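Local coordinates for Lmo1076 protein (Listeria monocytogenes serovar 1/2a, PDB 5JQC) that is a putative secreted autolysin thought to have amidase activity in cell-wall breakdown, represented here by its string of three SH3-like GW domains, at residues K51-G55 with A56-N60. Sequence-based numbering, arbitrary orientation.
Sequences KLSTG and APYNN
Thr-54 lays its methyl CG2 against the pyrrolidine ring of Pro-57, 3.7 Å from CD, and against Ala-56 CB at 3.8 Å, where the short, weakly bonded strand 53-54 leads through Gly-55 into a 3-10 turn in the first GW domain, an SH3-like fold. The turn is defined by two successive i to i+3 backbone bonds, Tyr-58 N to Gly-55 O (3.1 Å, N-H...O angle 154°) and Asn-59 N to Ala-56 O (3.1 Å). The methyl meets the turn because OG1 takes the place anti to the backbone N (chi1 -179°), which leaves CG2 between N and the carbonyl carbon; OG1 itself bonds to Asp-33 O. Asn-59 ties the far end of the turn to Ala-32 and Asp-33, with OD1 accepting from Ala-32 N and ND2 donating to Asp-33 OD2. Pro-57 CB sits over one face of the Tyr-58 ring, displaced from the ring centre and 3.9 Å above the plane, while Phe-79 packs edge-to-face with that ring. The ring edge faces Ser-53 OG, whose nearest ring atom is CE2 at 4.1 Å. Ser-53 OG donates to Thr-54 O over 3.0 Å, and this same carbonyl oxygen sits 3.1 Å from Pro-57 CD.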
ATOM      1  N   LYS A  51      29.387  26.384  19.997  1.00 87.28           N
ATOM      2  CA  LYS A  51      28.362  26.231  18.970  1.00 84.94           C
ATOM      3  C   LYS A  51      28.978  26.283  17.571  1.00 87.55           C
ATOM      4  O   LYS A  51      29.660  27.253  17.227  1.00 92.53           O
ATOM      5  CB  LYS A  51      27.326  27.337  19.153  1.00 82.93           C
ATOM      6  CG  LYS A  51      26.230  27.375  18.132  1.00 82.81           C
ATOM      7  CD  LYS A  51      25.420  28.645  18.305  1.00 81.75           C
ATOM      8  CE  LYS A  51      24.950  28.821  19.746  1.00 81.31           C
ATOM      9  NZ  LYS A  51      23.971  29.941  19.867  1.00 78.99           N
ATOM     10  N   LEU A  52      28.743  25.236  16.763  1.00 87.03           N
ATOM     11  CA  LEU A  52      29.225  25.234  15.379  1.00 84.36           C
ATOM     12  C   LEU A  52      28.442  26.218  14.524  1.00 89.37           C
ATOM     13  O   LEU A  52      29.022  26.934  13.700  1.00 94.18           O
ATOM     14  CB  LEU A  52      29.128  23.834  14.768  1.00 82.15           C
ATOM     15  CG  LEU A  52      30.384  22.969  14.732  1.00 79.66           C
ATOM     16  CD1 LEU A  52      30.951  22.857  16.129  1.00 80.62           C
ATOM     17  CD2 LEU A  52      30.075  21.590  14.163  1.00 79.60           C
ATOM     18  N   SER A  53      27.123  26.244  14.689  1.00 88.86           N
ATOM     19  CA  SER A  53      26.243  27.179  13.998  1.00 86.92           C
ATOM     20  C   SER A  53      24.853  27.016  14.589  1.00 87.53           C
ATOM     21  O   SER A  53      24.597  26.113  15.391  1.00 90.46           O
ATOM     22  CB  SER A  53      26.212  26.947  12.481  1.00 84.26           C
ATOM     23  OG  SER A  53      25.417  25.820  12.145  1.00 79.85           O
ATOM     24  N   THR A  54      23.957  27.903  14.181  1.00 87.09           N
ATOM     25  CA  THR A  54      22.562  27.750  14.545  1.00 87.66           C
ATOM     26  C   THR A  54      21.895  26.737  13.617  1.00 89.60           C
ATOM     27  O   THR A  54      22.460  26.314  12.600  1.00 86.77           O
ATOM     28  CB  THR A  54      21.843  29.100  14.487  1.00 84.42           C
ATOM     29  OG1 THR A  54      20.470  28.943  14.872  1.00 85.38           O
ATOM     30  CG2 THR A  54      21.908  29.686  13.079  1.00 83.81           C
ATOM     31  N   GLY A  55      20.676  26.338  13.984  1.00 89.31           N
ATOM     32  CA  GLY A  55      19.885  25.451  13.159  1.00 88.85           C
ATOM     33  C   GLY A  55      19.119  26.119  12.045  1.00 90.12           C
ATOM     34  O   GLY A  55      18.506  25.428  11.224  1.00 90.83           O
ATOM     35  N   ALA A  56      19.141  27.452  11.997  1.00 88.35           N
ATOM     36  CA  ALA A  56      18.464  28.174  10.923  1.00 86.42           C
ATOM     37  C   ALA A  56      18.869  27.723   9.520  1.00 86.00           C
ATOM     38  O   ALA A  56      17.965  27.562   8.680  1.00 84.06           O
ATOM     39  CB  ALA A  56      18.688  29.683  11.097  1.00 84.87           C
ATOM     40  N   PRO A  57      20.150  27.500   9.190  1.00 85.82           N
ATOM     41  CA  PRO A  57      20.475  27.082   7.813  1.00 89.20           C
ATOM     42  C   PRO A  57      19.733  25.837   7.355  1.00 91.78           C
ATOM     43  O   PRO A  57      19.589  25.629   6.144  1.00 96.46           O
ATOM     44  CB  PRO A  57      21.991  26.833   7.864  1.00 87.04           C
ATOM     45  CG  PRO A  57      22.477  27.667   8.974  1.00 85.78           C
ATOM     46  CD  PRO A  57      21.376  27.650   9.999  1.00 84.97           C
ATOM     47  N   TYR A  58      19.237  25.014   8.277  1.00 88.43           N
ATOM     48  CA  TYR A  58      18.653  23.727   7.939  1.00 81.62           C
ATOM     49  C   TYR A  58      17.142  23.696   8.127  1.00 78.05           C
ATOM     50  O   TYR A  58      16.557  22.611   8.116  1.00 77.81           O
ATOM     51  CB  TYR A  58      19.308  22.623   8.775  1.00 82.80           C
ATOM     52  CG  TYR A  58      20.824  22.702   8.839  1.00 85.50           C
ATOM     53  CD1 TYR A  58      21.614  22.050   7.897  1.00 85.34           C
ATOM     54  CD2 TYR A  58      21.465  23.422   9.846  1.00 84.32           C
ATOM     55  CE1 TYR A  58      23.001  22.112   7.950  1.00 85.73           C
ATOM     56  CE2 TYR A  58      22.852  23.492   9.908  1.00 84.87           C
ATOM     57  CZ  TYR A  58      23.613  22.834   8.954  1.00 85.56           C
ATOM     58  OH  TYR A  58      24.985  22.898   8.996  1.00 87.03           O
ATOM     59  N   ASN A  59      16.496  24.846   8.294  1.00 77.04           N
ATOM     60  CA  ASN A  59      15.056  24.849   8.519  1.00 77.30           C
ATOM     61  C   ASN A  59      14.323  24.297   7.307  1.00 75.21           C
ATOM     62  O   ASN A  59      14.637  24.647   6.167  1.00 74.18           O
ATOM     63  CB  ASN A  59      14.566  26.257   8.844  1.00 80.56           C
ATOM     64  CG  ASN A  59      14.861  26.647  10.271  1.00 84.59           C
ATOM     65  OD1 ASN A  59      14.901  25.794  11.156  1.00 88.08           O
ATOM     66  ND2 ASN A  59      15.076  27.936  10.506  1.00 87.33           N
ATOM     67  N   ASN A  60      13.361  23.410   7.569  1.00 76.89           N
ATOM     68  CA  ASN A  60      12.483  22.762   6.593  1.00 77.52           C
ATOM     69  C   ASN A  60      13.200  21.809   5.649  1.00 74.56           C
ATOM     70  O   ASN A  60      12.569  21.284   4.724  1.00 75.68           O
ATOM     71  CB  ASN A  60      11.702  23.789   5.779  1.00 80.29           C
ATOM     72  CG  ASN A  60      10.882  24.677   6.653  1.00 82.70           C
ATOM     73  OD1 ASN A  60      11.369  25.695   7.142  1.00 84.09           O
ATOM     74  ND2 ASN A  60       9.633  24.284   6.895  1.00 84.42           N
TER